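Local structure of benzoylformate decarboxylase (Mycobacterium smegmatis, 4Q9D) at residues 203-208 and 229-234; 210-215 and 237-242; 221-226 and 324-329; 243-248 and 390-395; 259-264 and 285-290. The protein belongs to the thiamine pyrophosphate enzyme family, with two TPP-binding domains flanking a Rossmann-like central domain, and carries a magnesium ion in its C-terminal domain. One frame throughout, in Å; residues are numbered along the deposited sequence.

Contact 1 of 5, residues 203-208 and 229-234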
# COMPACT_ATOMS: atom_id res chain seq x y z
N PRO B 203 -32.81 -20.08 -23.31
CA PRO B 203 -31.79 -19.13 -22.88
C PRO B 203 -32.41 -17.86 -22.29
O PRO B 203 -33.57 -17.55 -22.53
CB PRO B 203 -31.06 -18.79 -24.18
CG PRO B 203 -32.10 -18.96 -25.24
CD PRO B 203 -33.02 -20.06 -24.77
N MET B 204 -31.62 -17.15 -21.51
CA MET B 204 -32.00 -15.83 -21.05
C MET B 204 -30.81 -14.89 -21.22
O MET B 204 -29.66 -15.29 -21.02
CB MET B 204 -32.46 -15.88 -19.58
CG MET B 204 -32.95 -14.53 -19.05
SD MET B 204 -31.62 -13.64 -18.14
CE MET B 204 -31.59 -14.67 -16.67
N LEU B 205 -31.08 -13.64 -21.56
CA LEU B 205 -30.04 -12.68 -21.82
C LEU B 205 -30.07 -11.56 -20.78
O LEU B 205 -31.14 -11.04 -20.47
CB LEU B 205 -30.21 -12.10 -23.22
CG LEU B 205 -29.23 -11.00 -23.62
CD1 LEU B 205 -27.80 -11.58 -23.65
CD2 LEU B 205 -29.61 -10.41 -24.97
N VAL B 206 -28.90 -11.21 -20.25
CA VAL B 206 -28.76 -10.06 -19.34
C VAL B 206 -27.86 -9.04 -20.01
O VAL B 206 -26.75 -9.38 -20.41
CB VAL B 206 -28.13 -10.45 -17.96
CG1 VAL B 206 -28.12 -9.26 -17.04
CG2 VAL B 206 -28.88 -11.63 -17.31
N LEU B 207 -28.35 -7.81 -20.13
CA LEU B 207 -27.59 -6.71 -20.72
C LEU B 207 -27.40 -5.66 -19.64
O LEU B 207 -28.35 -4.99 -19.21
CB LEU B 207 -28.32 -6.10 -21.93
CG LEU B 207 -28.49 -7.00 -23.18
CD1 LEU B 207 -29.36 -6.34 -24.27
CD2 LEU B 207 -27.13 -7.40 -23.78
N GLY B 208 -26.15 -5.52 -19.20
CA GLY B 208 -25.79 -4.64 -18.10
C GLY B 208 -25.20 -3.31 -18.56
O GLY B 208 -25.13 -3.02 -19.76
N ALA B 229 -34.79 -14.34 -26.76
CA ALA B 229 -34.89 -14.70 -25.34
C ALA B 229 -35.36 -13.50 -24.50
O ALA B 229 -35.25 -12.36 -24.93
CB ALA B 229 -33.54 -15.26 -24.83
N PRO B 230 -35.86 -13.76 -23.29
CA PRO B 230 -36.14 -12.62 -22.41
C PRO B 230 -34.83 -11.92 -22.07
O PRO B 230 -33.80 -12.57 -21.93
CB PRO B 230 -36.72 -13.26 -21.15
CG PRO B 230 -36.47 -14.73 -21.27
CD PRO B 230 -36.28 -15.05 -22.71
N VAL B 231 -34.89 -10.60 -21.95
CA VAL B 231 -33.71 -9.78 -21.65
C VAL B 231 -33.89 -9.08 -20.30
O VAL B 231 -34.76 -8.22 -20.18
CB VAL B 231 -33.53 -8.70 -22.72
CG1 VAL B 231 -32.29 -7.88 -22.42
CG2 VAL B 231 -33.45 -9.35 -24.12
N HIS B 232 -33.09 -9.46 -19.30
CA HIS B 232 -33.05 -8.74 -18.02
C HIS B 232 -32.02 -7.62 -18.00
O HIS B 232 -31.05 -7.66 -18.75
CB HIS B 232 -32.74 -9.71 -16.89
CG HIS B 232 -33.91 -10.54 -16.45
ND1 HIS B 232 -34.84 -10.10 -15.53
CD2 HIS B 232 -34.28 -11.80 -16.79
CE1 HIS B 232 -35.72 -11.05 -15.30
NE2 HIS B 232 -35.41 -12.09 -16.06
N ALA B 233 -32.23 -6.63 -17.15
CA ALA B 233 -31.20 -5.64 -16.89
C ALA B 233 -30.51 -5.99 -15.57
O ALA B 233 -30.98 -6.84 -14.82
CB ALA B 233 -31.81 -4.23 -16.81
N SER B 234 -29.41 -5.31 -15.28
CA SER B 234 -28.74 -5.46 -14.00
C SER B 234 -29.64 -4.99 -12.88
O SER B 234 -30.42 -4.04 -13.05
CB SER B 234 -27.46 -4.59 -13.97
OG SER B 234 -26.81 -4.64 -12.70

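Contact 2 of 5, residues 210-215 and 237-242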
# COMPACT_ATOMS: atom_id res chain seq x y z
N GLU B 210 -22.32 -2.00 -19.05
CA GLU B 210 -21.20 -1.85 -19.99
C GLU B 210 -21.71 -1.63 -21.39
O GLU B 210 -21.02 -1.06 -22.23
CB GLU B 210 -20.27 -3.06 -19.99
CG GLU B 210 -19.50 -3.28 -18.71
CD GLU B 210 -18.51 -4.43 -18.87
OE1 GLU B 210 -18.69 -5.46 -18.22
OE2 GLU B 210 -17.58 -4.31 -19.69
N VAL B 211 -22.92 -2.11 -21.65
CA VAL B 211 -23.46 -2.05 -23.01
C VAL B 211 -23.75 -0.62 -23.40
O VAL B 211 -23.30 -0.15 -24.45
CB VAL B 211 -24.70 -3.00 -23.18
CG1 VAL B 211 -25.34 -2.84 -24.54
CG2 VAL B 211 -24.25 -4.44 -22.98
N ASP B 212 -24.46 0.10 -22.54
CA ASP B 212 -24.72 1.51 -22.79
C ASP B 212 -23.39 2.32 -22.84
O ASP B 212 -23.21 3.17 -23.69
CB ASP B 212 -25.67 2.11 -21.73
CG ASP B 212 -26.32 3.40 -22.19
OD1 ASP B 212 -26.72 3.46 -23.37
OD2 ASP B 212 -26.41 4.37 -21.39
N ARG B 213 -22.45 2.02 -21.94
CA ARG B 213 -21.18 2.76 -21.93
C ARG B 213 -20.35 2.49 -23.19
O ARG B 213 -19.59 3.35 -23.60
CB ARG B 213 -20.36 2.47 -20.67
CG ARG B 213 -21.05 2.96 -19.41
CD ARG B 213 -20.10 3.02 -18.19
NE ARG B 213 -20.73 3.78 -17.10
CZ ARG B 213 -21.17 3.23 -15.97
NH1 ARG B 213 -21.05 1.92 -15.75
NH2 ARG B 213 -21.73 3.99 -15.04
N ALA B 214 -20.51 1.31 -23.80
CA ALA B 214 -19.86 1.05 -25.08
C ALA B 214 -20.60 1.65 -26.30
O ALA B 214 -20.13 1.52 -27.42
CB ALA B 214 -19.63 -0.44 -25.30
N GLY B 215 -21.75 2.30 -26.10
CA GLY B 215 -22.50 2.84 -27.24
C GLY B 215 -23.14 1.67 -28.00
O GLY B 215 -23.38 1.76 -29.19
N PRO B 237 -28.92 -0.74 -11.38
CA PRO B 237 -28.17 -0.30 -12.55
C PRO B 237 -27.62 1.11 -12.37
O PRO B 237 -28.35 1.96 -11.87
CB PRO B 237 -29.25 -0.30 -13.65
CG PRO B 237 -30.48 0.11 -12.91
CD PRO B 237 -30.38 -0.73 -11.65
N ASP B 238 -26.36 1.35 -12.75
CA ASP B 238 -25.87 2.72 -12.86
C ASP B 238 -26.06 3.22 -14.30
O ASP B 238 -25.96 4.40 -14.55
CB ASP B 238 -24.39 2.86 -12.41
CG ASP B 238 -23.49 1.72 -12.92
OD1 ASP B 238 -23.94 0.56 -13.00
OD2 ASP B 238 -22.30 2.00 -13.21
N ARG B 239 -26.31 2.30 -15.24
CA ARG B 239 -26.73 2.64 -16.60
C ARG B 239 -27.79 1.65 -17.04
O ARG B 239 -27.86 0.53 -16.50
CB ARG B 239 -25.55 2.63 -17.60
CG ARG B 239 -24.39 3.56 -17.21
CD ARG B 239 -24.67 5.03 -17.53
NE ARG B 239 -24.74 5.18 -18.97
CZ ARG B 239 -23.79 5.69 -19.75
NH1 ARG B 239 -22.66 6.20 -19.23
NH2 ARG B 239 -24.00 5.73 -21.06
N MET B 240 -28.63 2.06 -17.99
CA MET B 240 -29.57 1.14 -18.63
C MET B 240 -29.27 1.02 -20.11
O MET B 240 -29.09 2.02 -20.78
CB MET B 240 -31.00 1.59 -18.39
CG MET B 240 -31.43 1.10 -17.00
SD MET B 240 -33.11 1.46 -16.68
CE MET B 240 -33.21 1.63 -14.89
N SER B 241 -29.22 -0.22 -20.60
CA SER B 241 -28.56 -0.52 -21.86
C SER B 241 -29.52 -1.16 -22.88
O SER B 241 -29.12 -1.50 -23.99
CB SER B 241 -27.39 -1.49 -21.61
OG SER B 241 -26.39 -0.93 -20.76
N PHE B 242 -30.79 -1.32 -22.50
CA PHE B 242 -31.77 -1.98 -23.38
C PHE B 242 -33.14 -1.34 -23.12
O PHE B 242 -33.51 -1.16 -21.97
CB PHE B 242 -31.82 -3.47 -23.03
CG PHE B 242 -32.75 -4.30 -23.90
CD1 PHE B 242 -32.37 -4.71 -25.18
CD2 PHE B 242 -34.00 -4.72 -23.42
CE1 PHE B 242 -33.21 -5.49 -25.96
CE2 PHE B 242 -34.84 -5.51 -24.20
CZ PHE B 242 -34.45 -5.88 -25.47
O HOH W 1 -27.82 4.52 -19.24

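Contact 3 of 5, residues 221-226 and 324-329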
# COMPACT_ATOMS: atom_id res chain seq x y z
N ILE B 221 -29.89 -4.62 -28.98
CA ILE B 221 -31.25 -4.86 -29.48
C ILE B 221 -31.25 -5.86 -30.63
O ILE B 221 -32.03 -6.82 -30.65
CB ILE B 221 -31.87 -3.55 -29.96
CG1 ILE B 221 -32.25 -2.68 -28.75
CG2 ILE B 221 -33.12 -3.84 -30.85
CD1 ILE B 221 -32.56 -1.24 -29.15
N GLU B 222 -30.35 -5.66 -31.59
CA GLU B 222 -30.25 -6.54 -32.74
C GLU B 222 -29.94 -7.98 -32.31
O GLU B 222 -30.55 -8.94 -32.80
CB GLU B 222 -29.20 -6.02 -33.72
CG GLU B 222 -29.13 -6.83 -35.01
CD GLU B 222 -28.01 -6.37 -35.94
OE1 GLU B 222 -27.06 -5.71 -35.46
OE2 GLU B 222 -28.08 -6.68 -37.14
N PHE B 223 -29.00 -8.14 -31.39
CA PHE B 223 -28.73 -9.48 -30.87
C PHE B 223 -29.92 -10.06 -30.11
O PHE B 223 -30.27 -11.22 -30.26
CB PHE B 223 -27.49 -9.50 -29.97
CG PHE B 223 -27.19 -10.86 -29.41
CD1 PHE B 223 -26.67 -11.86 -30.21
CD2 PHE B 223 -27.44 -11.15 -28.08
CE1 PHE B 223 -26.40 -13.13 -29.70
CE2 PHE B 223 -27.16 -12.39 -27.57
CZ PHE B 223 -26.66 -13.39 -28.38
N ALA B 224 -30.53 -9.25 -29.25
CA ALA B 224 -31.60 -9.74 -28.40
C ALA B 224 -32.77 -10.19 -29.28
O ALA B 224 -33.41 -11.21 -29.00
CB ALA B 224 -32.06 -8.65 -27.43
N GLU B 225 -33.04 -9.44 -30.35
CA GLU B 225 -34.16 -9.77 -31.24
C GLU B 225 -33.94 -11.05 -32.05
O GLU B 225 -34.83 -11.87 -32.18
CB GLU B 225 -34.51 -8.59 -32.15
CG GLU B 225 -35.20 -7.45 -31.38
CD GLU B 225 -35.56 -6.30 -32.29
OE1 GLU B 225 -35.18 -6.37 -33.47
OE2 GLU B 225 -36.21 -5.32 -31.83
N LYS B 226 -32.72 -11.26 -32.55
CA LYS B 226 -32.39 -12.53 -33.15
C LYS B 226 -32.49 -13.70 -32.19
O LYS B 226 -33.03 -14.75 -32.52
CB LYS B 226 -31.00 -12.51 -33.77
CG LYS B 226 -30.69 -13.81 -34.52
CD LYS B 226 -29.48 -13.58 -35.41
CE LYS B 226 -29.11 -14.85 -36.21
NZ LYS B 226 -28.01 -14.56 -37.15
N ARG B 324 -20.83 -9.32 -33.23
CA ARG B 324 -20.27 -10.56 -33.74
C ARG B 324 -21.15 -11.79 -33.40
O ARG B 324 -21.35 -12.67 -34.23
CB ARG B 324 -18.84 -10.72 -33.23
CG ARG B 324 -18.09 -11.85 -33.87
CD ARG B 324 -17.86 -11.65 -35.37
NE ARG B 324 -17.68 -12.94 -36.04
CZ ARG B 324 -18.01 -13.17 -37.31
NH1 ARG B 324 -18.51 -12.19 -38.04
NH2 ARG B 324 -17.82 -14.38 -37.84
N LEU B 325 -21.67 -11.83 -32.18
CA LEU B 325 -22.57 -12.90 -31.78
C LEU B 325 -23.81 -12.97 -32.66
O LEU B 325 -24.26 -14.05 -32.99
CB LEU B 325 -22.99 -12.71 -30.32
CG LEU B 325 -21.94 -13.18 -29.30
CD1 LEU B 325 -22.36 -12.77 -27.89
CD2 LEU B 325 -21.78 -14.70 -29.42
N THR B 326 -24.37 -11.82 -33.00
CA THR B 326 -25.48 -11.76 -33.93
C THR B 326 -25.16 -12.54 -35.21
O THR B 326 -25.91 -13.42 -35.62
CB THR B 326 -25.81 -10.32 -34.29
OG1 THR B 326 -26.21 -9.62 -33.10
CG2 THR B 326 -26.95 -10.28 -35.30
N GLU B 327 -24.02 -12.23 -35.82
CA GLU B 327 -23.57 -12.98 -36.99
C GLU B 327 -23.35 -14.45 -36.72
O GLU B 327 -23.64 -15.25 -37.59
CB GLU B 327 -22.32 -12.35 -37.60
CG GLU B 327 -22.62 -10.97 -38.14
CD GLU B 327 -21.37 -10.18 -38.46
OE1 GLU B 327 -20.26 -10.66 -38.15
OE2 GLU B 327 -21.50 -9.06 -39.02
N LEU B 328 -22.87 -14.82 -35.53
CA LEU B 328 -22.51 -16.22 -35.29
C LEU B 328 -23.67 -17.13 -34.92
O LEU B 328 -23.66 -18.30 -35.27
CB LEU B 328 -21.42 -16.36 -34.21
CG LEU B 328 -20.05 -15.73 -34.46
CD1 LEU B 328 -19.30 -15.62 -33.14
CD2 LEU B 328 -19.25 -16.58 -35.41
N ILE B 329 -24.67 -16.62 -34.19
CA ILE B 329 -25.73 -17.52 -33.75
C ILE B 329 -26.76 -17.86 -34.87
O ILE B 329 -26.99 -17.07 -35.80
CB ILE B 329 -26.48 -17.01 -32.47
CG1 ILE B 329 -27.29 -15.76 -32.77
CG2 ILE B 329 -25.52 -16.78 -31.29
CD1 ILE B 329 -28.46 -15.57 -31.82

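Contact 4 of 5, residues 243-248 and 390-395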
# COMPACT_ATOMS: atom_id res chain seq x y z
N PRO B 243 -33.89 -1.02 -24.19
CA PRO B 243 -35.15 -0.27 -24.06
C PRO B 243 -36.14 -0.99 -23.15
O PRO B 243 -36.42 -2.18 -23.31
CB PRO B 243 -35.65 -0.14 -25.51
CG PRO B 243 -34.91 -1.17 -26.29
CD PRO B 243 -33.63 -1.49 -25.57
N GLU B 244 -36.62 -0.27 -22.14
CA GLU B 244 -37.42 -0.92 -21.12
C GLU B 244 -38.89 -1.13 -21.55
O GLU B 244 -39.67 -1.77 -20.84
CB GLU B 244 -37.33 -0.11 -19.82
CG GLU B 244 -36.01 -0.26 -19.06
CD GLU B 244 -36.11 0.32 -17.67
OE1 GLU B 244 -36.11 1.57 -17.53
OE2 GLU B 244 -36.24 -0.47 -16.72
N ASP B 245 -39.24 -0.57 -22.71
CA ASP B 245 -40.54 -0.82 -23.34
C ASP B 245 -40.46 -1.91 -24.42
O ASP B 245 -41.43 -2.13 -25.12
CB ASP B 245 -41.10 0.47 -23.97
CG ASP B 245 -40.18 1.04 -25.04
OD1 ASP B 245 -39.03 0.57 -25.15
OD2 ASP B 245 -40.58 1.99 -25.74
N HIS B 246 -39.32 -2.57 -24.56
CA HIS B 246 -39.18 -3.66 -25.54
C HIS B 246 -39.95 -4.92 -25.14
O HIS B 246 -39.93 -5.31 -23.97
CB HIS B 246 -37.70 -4.03 -25.71
CG HIS B 246 -37.40 -4.74 -26.99
ND1 HIS B 246 -37.53 -6.10 -27.14
CD2 HIS B 246 -36.95 -4.26 -28.18
CE1 HIS B 246 -37.19 -6.44 -28.37
NE2 HIS B 246 -36.83 -5.35 -29.02
N PRO B 247 -40.59 -5.59 -26.13
CA PRO B 247 -41.41 -6.79 -25.85
C PRO B 247 -40.60 -7.88 -25.16
O PRO B 247 -41.17 -8.68 -24.42
CB PRO B 247 -41.84 -7.28 -27.24
CG PRO B 247 -41.64 -6.08 -28.16
CD PRO B 247 -40.53 -5.27 -27.57
N LEU B 248 -39.29 -7.92 -25.41
CA LEU B 248 -38.46 -8.95 -24.77
C LEU B 248 -38.00 -8.58 -23.35
O LEU B 248 -37.44 -9.42 -22.65
CB LEU B 248 -37.25 -9.27 -25.64
CG LEU B 248 -37.48 -10.01 -26.96
CD1 LEU B 248 -36.12 -10.19 -27.64
CD2 LEU B 248 -38.16 -11.35 -26.77
N PRO B 390 -39.83 4.27 -17.64
CA PRO B 390 -38.95 3.32 -18.35
C PRO B 390 -37.94 4.08 -19.18
O PRO B 390 -38.24 5.15 -19.74
CB PRO B 390 -39.90 2.54 -19.27
CG PRO B 390 -41.14 3.45 -19.40
CD PRO B 390 -41.24 4.15 -18.07
N THR B 391 -36.73 3.53 -19.27
CA THR B 391 -35.70 4.13 -20.10
C THR B 391 -35.85 3.59 -21.51
O THR B 391 -35.80 2.37 -21.72
CB THR B 391 -34.32 3.74 -19.58
OG1 THR B 391 -34.21 4.17 -18.22
CG2 THR B 391 -33.21 4.37 -20.42
N THR B 392 -36.00 4.49 -22.48
CA THR B 392 -36.29 4.06 -23.85
C THR B 392 -35.25 4.60 -24.83
O THR B 392 -35.33 4.32 -26.00
CB THR B 392 -37.71 4.52 -24.28
OG1 THR B 392 -37.81 5.94 -24.14
CG2 THR B 392 -38.77 3.88 -23.38
N HIS B 393 -34.27 5.38 -24.35
CA HIS B 393 -33.19 5.86 -25.20
C HIS B 393 -31.81 5.52 -24.62
O HIS B 393 -31.66 5.41 -23.39
CB HIS B 393 -33.30 7.37 -25.41
CG HIS B 393 -34.52 7.80 -26.16
ND1 HIS B 393 -35.81 7.55 -25.71
CD2 HIS B 393 -34.66 8.46 -27.33
CE1 HIS B 393 -36.68 8.05 -26.57
NE2 HIS B 393 -36.01 8.61 -27.56
N PRO B 394 -30.79 5.39 -25.48
CA PRO B 394 -29.45 5.16 -24.93
C PRO B 394 -28.92 6.37 -24.16
O PRO B 394 -29.38 7.50 -24.37
CB PRO B 394 -28.59 4.87 -26.17
CG PRO B 394 -29.31 5.61 -27.29
CD PRO B 394 -30.80 5.47 -26.95
N ALA B 395 -27.98 6.14 -23.26
CA ALA B 395 -27.33 7.22 -22.52
C ALA B 395 -28.33 8.18 -21.88
O ALA B 395 -28.13 9.39 -21.90
CB ALA B 395 -26.33 7.97 -23.42

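Contact 5 of 5, residues 259-264 and 285-290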
# COMPACT_ATOMS: atom_id res chain seq x y z
N GLY B 259 -32.80 -14.82 -4.78
CA GLY B 259 -33.72 -14.25 -5.77
C GLY B 259 -33.30 -14.49 -7.21
O GLY B 259 -34.10 -14.86 -8.07
N VAL B 260 -32.02 -14.26 -7.50
CA VAL B 260 -31.47 -14.57 -8.81
C VAL B 260 -31.54 -16.06 -9.12
O VAL B 260 -31.90 -16.45 -10.24
CB VAL B 260 -30.04 -14.05 -8.98
CG1 VAL B 260 -29.42 -14.56 -10.28
CG2 VAL B 260 -30.02 -12.51 -8.94
N GLU B 261 -31.21 -16.90 -8.13
CA GLU B 261 -31.35 -18.35 -8.29
C GLU B 261 -32.74 -18.74 -8.81
O GLU B 261 -32.87 -19.46 -9.80
CB GLU B 261 -31.06 -19.10 -6.98
CG GLU B 261 -31.32 -20.62 -7.14
CD GLU B 261 -31.12 -21.46 -5.86
OE1 GLU B 261 -30.94 -20.90 -4.76
OE2 GLU B 261 -31.14 -22.70 -5.98
N GLN B 262 -33.78 -18.25 -8.14
CA GLN B 262 -35.17 -18.50 -8.54
C GLN B 262 -35.51 -17.87 -9.88
O GLN B 262 -36.25 -18.46 -10.65
CB GLN B 262 -36.16 -18.02 -7.46
CG GLN B 262 -36.02 -18.78 -6.15
CD GLN B 262 -36.96 -18.26 -5.04
OE1 GLN B 262 -37.92 -17.54 -5.31
NE2 GLN B 262 -36.68 -18.63 -3.81
N ALA B 263 -34.97 -16.70 -10.19
CA ALA B 263 -35.30 -16.05 -11.47
C ALA B 263 -34.67 -16.77 -12.66
O ALA B 263 -35.22 -16.74 -13.76
CB ALA B 263 -34.90 -14.58 -11.47
N VAL B 264 -33.52 -17.40 -12.46
CA VAL B 264 -32.86 -18.04 -13.60
C VAL B 264 -33.15 -19.54 -13.71
O VAL B 264 -32.78 -20.16 -14.70
CB VAL B 264 -31.32 -17.80 -13.61
CG1 VAL B 264 -30.96 -16.28 -13.42
CG2 VAL B 264 -30.67 -18.68 -12.57
N PRO B 285 -29.50 -16.28 1.44
CA PRO B 285 -28.72 -17.44 1.02
C PRO B 285 -29.41 -18.28 -0.05
O PRO B 285 -30.64 -18.40 -0.07
CB PRO B 285 -28.47 -18.22 2.32
CG PRO B 285 -29.47 -17.73 3.30
CD PRO B 285 -29.86 -16.32 2.88
N GLY B 286 -28.60 -18.84 -0.94
CA GLY B 286 -29.06 -19.71 -2.01
C GLY B 286 -27.86 -20.27 -2.77
O GLY B 286 -26.73 -20.23 -2.27
N GLU B 287 -28.10 -20.77 -3.97
CA GLU B 287 -27.05 -21.22 -4.86
C GLU B 287 -26.83 -20.09 -5.85
O GLU B 287 -27.80 -19.54 -6.36
CB GLU B 287 -27.51 -22.47 -5.63
CG GLU B 287 -27.90 -23.65 -4.74
CD GLU B 287 -26.79 -24.04 -3.80
OE1 GLU B 287 -25.64 -24.18 -4.27
OE2 GLU B 287 -27.07 -24.17 -2.58
N TYR B 288 -25.57 -19.74 -6.12
CA TYR B 288 -25.27 -18.76 -7.15
C TYR B 288 -25.99 -19.11 -8.43
O TYR B 288 -26.62 -18.25 -9.06
CB TYR B 288 -23.75 -18.68 -7.37
CG TYR B 288 -23.04 -18.05 -6.20
CD1 TYR B 288 -23.34 -16.74 -5.82
CD2 TYR B 288 -22.07 -18.75 -5.47
CE1 TYR B 288 -22.72 -16.14 -4.73
CE2 TYR B 288 -21.43 -18.14 -4.37
CZ TYR B 288 -21.75 -16.84 -4.02
OH TYR B 288 -21.18 -16.22 -2.93
N LEU B 289 -25.91 -20.39 -8.82
CA LEU B 289 -26.58 -20.89 -10.01
C LEU B 289 -27.20 -22.21 -9.67
O LEU B 289 -26.51 -23.12 -9.23
CB LEU B 289 -25.58 -21.21 -11.10
CG LEU B 289 -25.31 -20.36 -12.32
CD1 LEU B 289 -24.51 -21.20 -13.34
CD2 LEU B 289 -26.56 -19.78 -12.90
N PRO B 290 -28.50 -22.34 -9.92
CA PRO B 290 -29.15 -23.65 -9.69
C PRO B 290 -28.70 -24.71 -10.71
O PRO B 290 -28.51 -24.40 -11.90
CB PRO B 290 -30.63 -23.33 -9.88
CG PRO B 290 -30.64 -22.14 -10.84
CD PRO B 290 -29.40 -21.35 -10.53

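Contact 1 of 5, residues 203-208 and 229-234
Leu205 and Val231 sit level on neighbouring parallel strands, and the backbone between Pro230 and His232 is where the two segments are most closely knit. Leu205 N donates to Pro230 O at 2.9 Å, with the N-H aimed almost straight at its acceptor (172°). The carbonyl of Leu205 then receives His232 N at 2.8 Å, and His232 O in turn takes Leu207 N at 3.0 Å, so the bonds shuttle between the strands as a parallel pairing requires. The CA-H of Val231 also leans on Leu205 O. On the face shared by Leu205, Leu207 and Val231, CG1 of Val231 meets Leu207 CD1 at 3.8 Å, while its CG2 lies beside Leu205 CD2; Phe223 and Ala224 of helix 217-227 cover this buried side. The other face includes the partly exposed His232. There chi1 of Met204 (-177°) puts CG anti to the backbone N, and the bend at chi2 then turns SD to the imidazole edge, 3.5 Å from His232 CD2, the two side chains crossing at about a right angle. His232 ND1 is held by Gly251 O of the next strand. The loose part is at the C-terminal ends, where the strands drift apart, Leu207 O standing 4.1 Å from Ser234 N. Two adjacent parallel strands, joined through the intervening helices 209-213 and 217-227, form a beta-alpha-beta crossover of the Rossmann-like central domain.

Contact 2 of 5, residues 210-215 and 237-242
Arg239 reaches across to Asp212 and Arg213, and each part of its bent chain has a different neighbour. CB comes within 4.2 Å of Asp212 CB. CG settles over the centre of the Arg213 guanidinium, 3.4 Å above its plane, and CD passes by Arg213 NH2. Chi2 of -79° swings CD aside, and beyond it NE and NH2 grip one oxygen side-on: NE lies 3.0 Å and NH2 2.8 Å from Asp212 OD2, both coming from the same face of a carboxylate turned 84° from the guanidinium. NH1 ends 3.6 Å from Arg213 CG and bonds Gln62, which also accepts from Arg213 NE and so bridges two like charges. Arg213 itself holds Asp238 OD2 end-on, NH1 and NH2 each 2.8 Å away. Nearer the backbone, Asp212 N donates to Ser241 OG at 2.8 Å, a hydroxyl also hydrogen-bonded to Gly208 O. The loop 237-242 is thus clasped by helix 209-213, while Phe397 of strand 397-399 touches Pro237 and Met240, Phe398 touches Arg239, and Phe242 packs on helix 217-227.

Contact 3 of 5, residues 221-226 and 324-329
Lys226 and Phe223 carry the contact from helix 217-227, meeting Thr326 and Ile329 where helix 318-328 ends. The ammonium NZ of Lys226 donates to Thr326 O at 2.8 Å, tilted 23° from the carbonyl plane, and makes a weak second bond to Ile329 O at 3.0 Å. These carbonyls belong to the last turn and to the residue after the helix, where a positive charge would probably be favourably placed. The lysine chain is extended throughout, CG being anti to the backbone N (chi1 -175°), which lets the methylenes slide past Ile329: Lys226 CG lies 3.9 Å from Ile329 CD1. One turn earlier, Phe223 directs CE1 to within 3.5 Å of Leu325 CB and 3.8 Å of Ile329 CD1, both approached obliquely, while Thr326 CA lies in plane at the ring edge. Thr326 OG1 sits beside Phe223 CB at 3.4 Å. In the second shell, Thr326 OG1 is hydrogen-bonded to Leu322 O in its own helix. The short helical segments run nearly parallel, 26° apart with axes 9.0 Å from each other. Helix 318-328 also touches helix 187-199, at Leu190 and Ala194, while Phe223 and Ala224 press on Leu205 of strand 203-207.

Contact 4 of 5, residues 243-248 and 390-395
The carboxylate of Glu244 is the flat group that meets Thr391. Thr391 N reaches Glu244 OE1 on its anti side, 19° out of the carboxylate plane, at 2.7 Å and with a fairly straight N-H (164°). The same residue pair closes a second bond in the reverse sense, Glu244 N donating to Thr391 O at 2.8 Å, so the backbone of Thr391 is gripped at both its N-H and its carbonyl. Chi1 of Glu244 (-75°) keeps CG on the backbone N side, where it runs alongside the Thr391 backbone, 3.7 Å from Thr391 O. Its CB packs on the proline ring, 3.7 Å from Pro390 CB. Each segment also has an imidazole with contacts inside its own segment: His246 has Pro247 CD over one face and Leu248 CA at its edge, and the edge of His393 faces Thr392 OG1, 3.0 Å from His393 ND1. The exposed Asp245 touches Thr392 CG2 through OD2 at 3.5 Å. Glu244 is the second residue of a type I beta turn from Pro243 to His246. The contact joins two loops of different domains, one leading into strand 249-252 of the central sheet and the other running from helix 382-388 into strand 397-399, with Trp217 of helix 217-227 touching both Pro243 and Pro394.

Contact 5 of 5, residues 259-264 and 285-290
Glu261 reaches Glu287 because its chain is stretched, CG anti to the backbone N (chi1 175°) and CD anti to CA (chi2 -177°). The contact belongs to the Rossmann-like central domain, where helix 257-264 lies against the loop that leads from strand 269-273 to strand 294-299. The stretched chain puts the carboxylate at the backbone of that loop: Glu287 N donates to Glu261 OE1 at 3.0 Å, nearly straight (176°), from above the carboxylate plane. The same oxygen is 3.5 Å from Gly286 CA. Farther back along the chain, Glu261 CB stands 3.3 Å from Glu287 O, and Glu261 CG slides past Pro290, 3.9 Å from its CB. The two glutamates run side by side, pointing the same way, yet their carboxylates are twisted well apart, and Glu261 OE2 keeps 5.5 Å from Glu287 OE2, so any repulsion between the charges is probably modest. One turn on, Val264 supplies the buried apolar part, its CG2 close to the ring of Pro290 and 4.3 Å from Leu289 CD2. This is a surface contact, with most of the touching residues partly exposed, but Tyr288, which turns away from the helix, packs on Val109 of a second subunit. At the apolar end the Val264 and Pro290 side chains cross at about a right angle, with Val264 CG2 3.6 Å from Pro290 CD.

Overall arrangement
Contacts 1 to 4 form one connected cluster around the central sheet, with contact 5 on its flank. Contacts 2 and 4 lie closest, their centres about 11 Å apart, tied where Asp212 OD1 meets Ala395 N at 3.0 Å. Contact 1 stands about 13 Å, centre to centre, from each of contacts 2, 3 and 4; Leu207 CD1 and Phe242 CD1, 3.5 Å apart, link it to contact 2. Glu225 OE2 and His246 NE2, 2.9 Å apart, join contacts 3 and 4. Contact 5 touches only contact 1, through Val264 CG1 and Met204 CE. The magnesium ligands Asp434, Asn461 and Glu463 belong to none of the five.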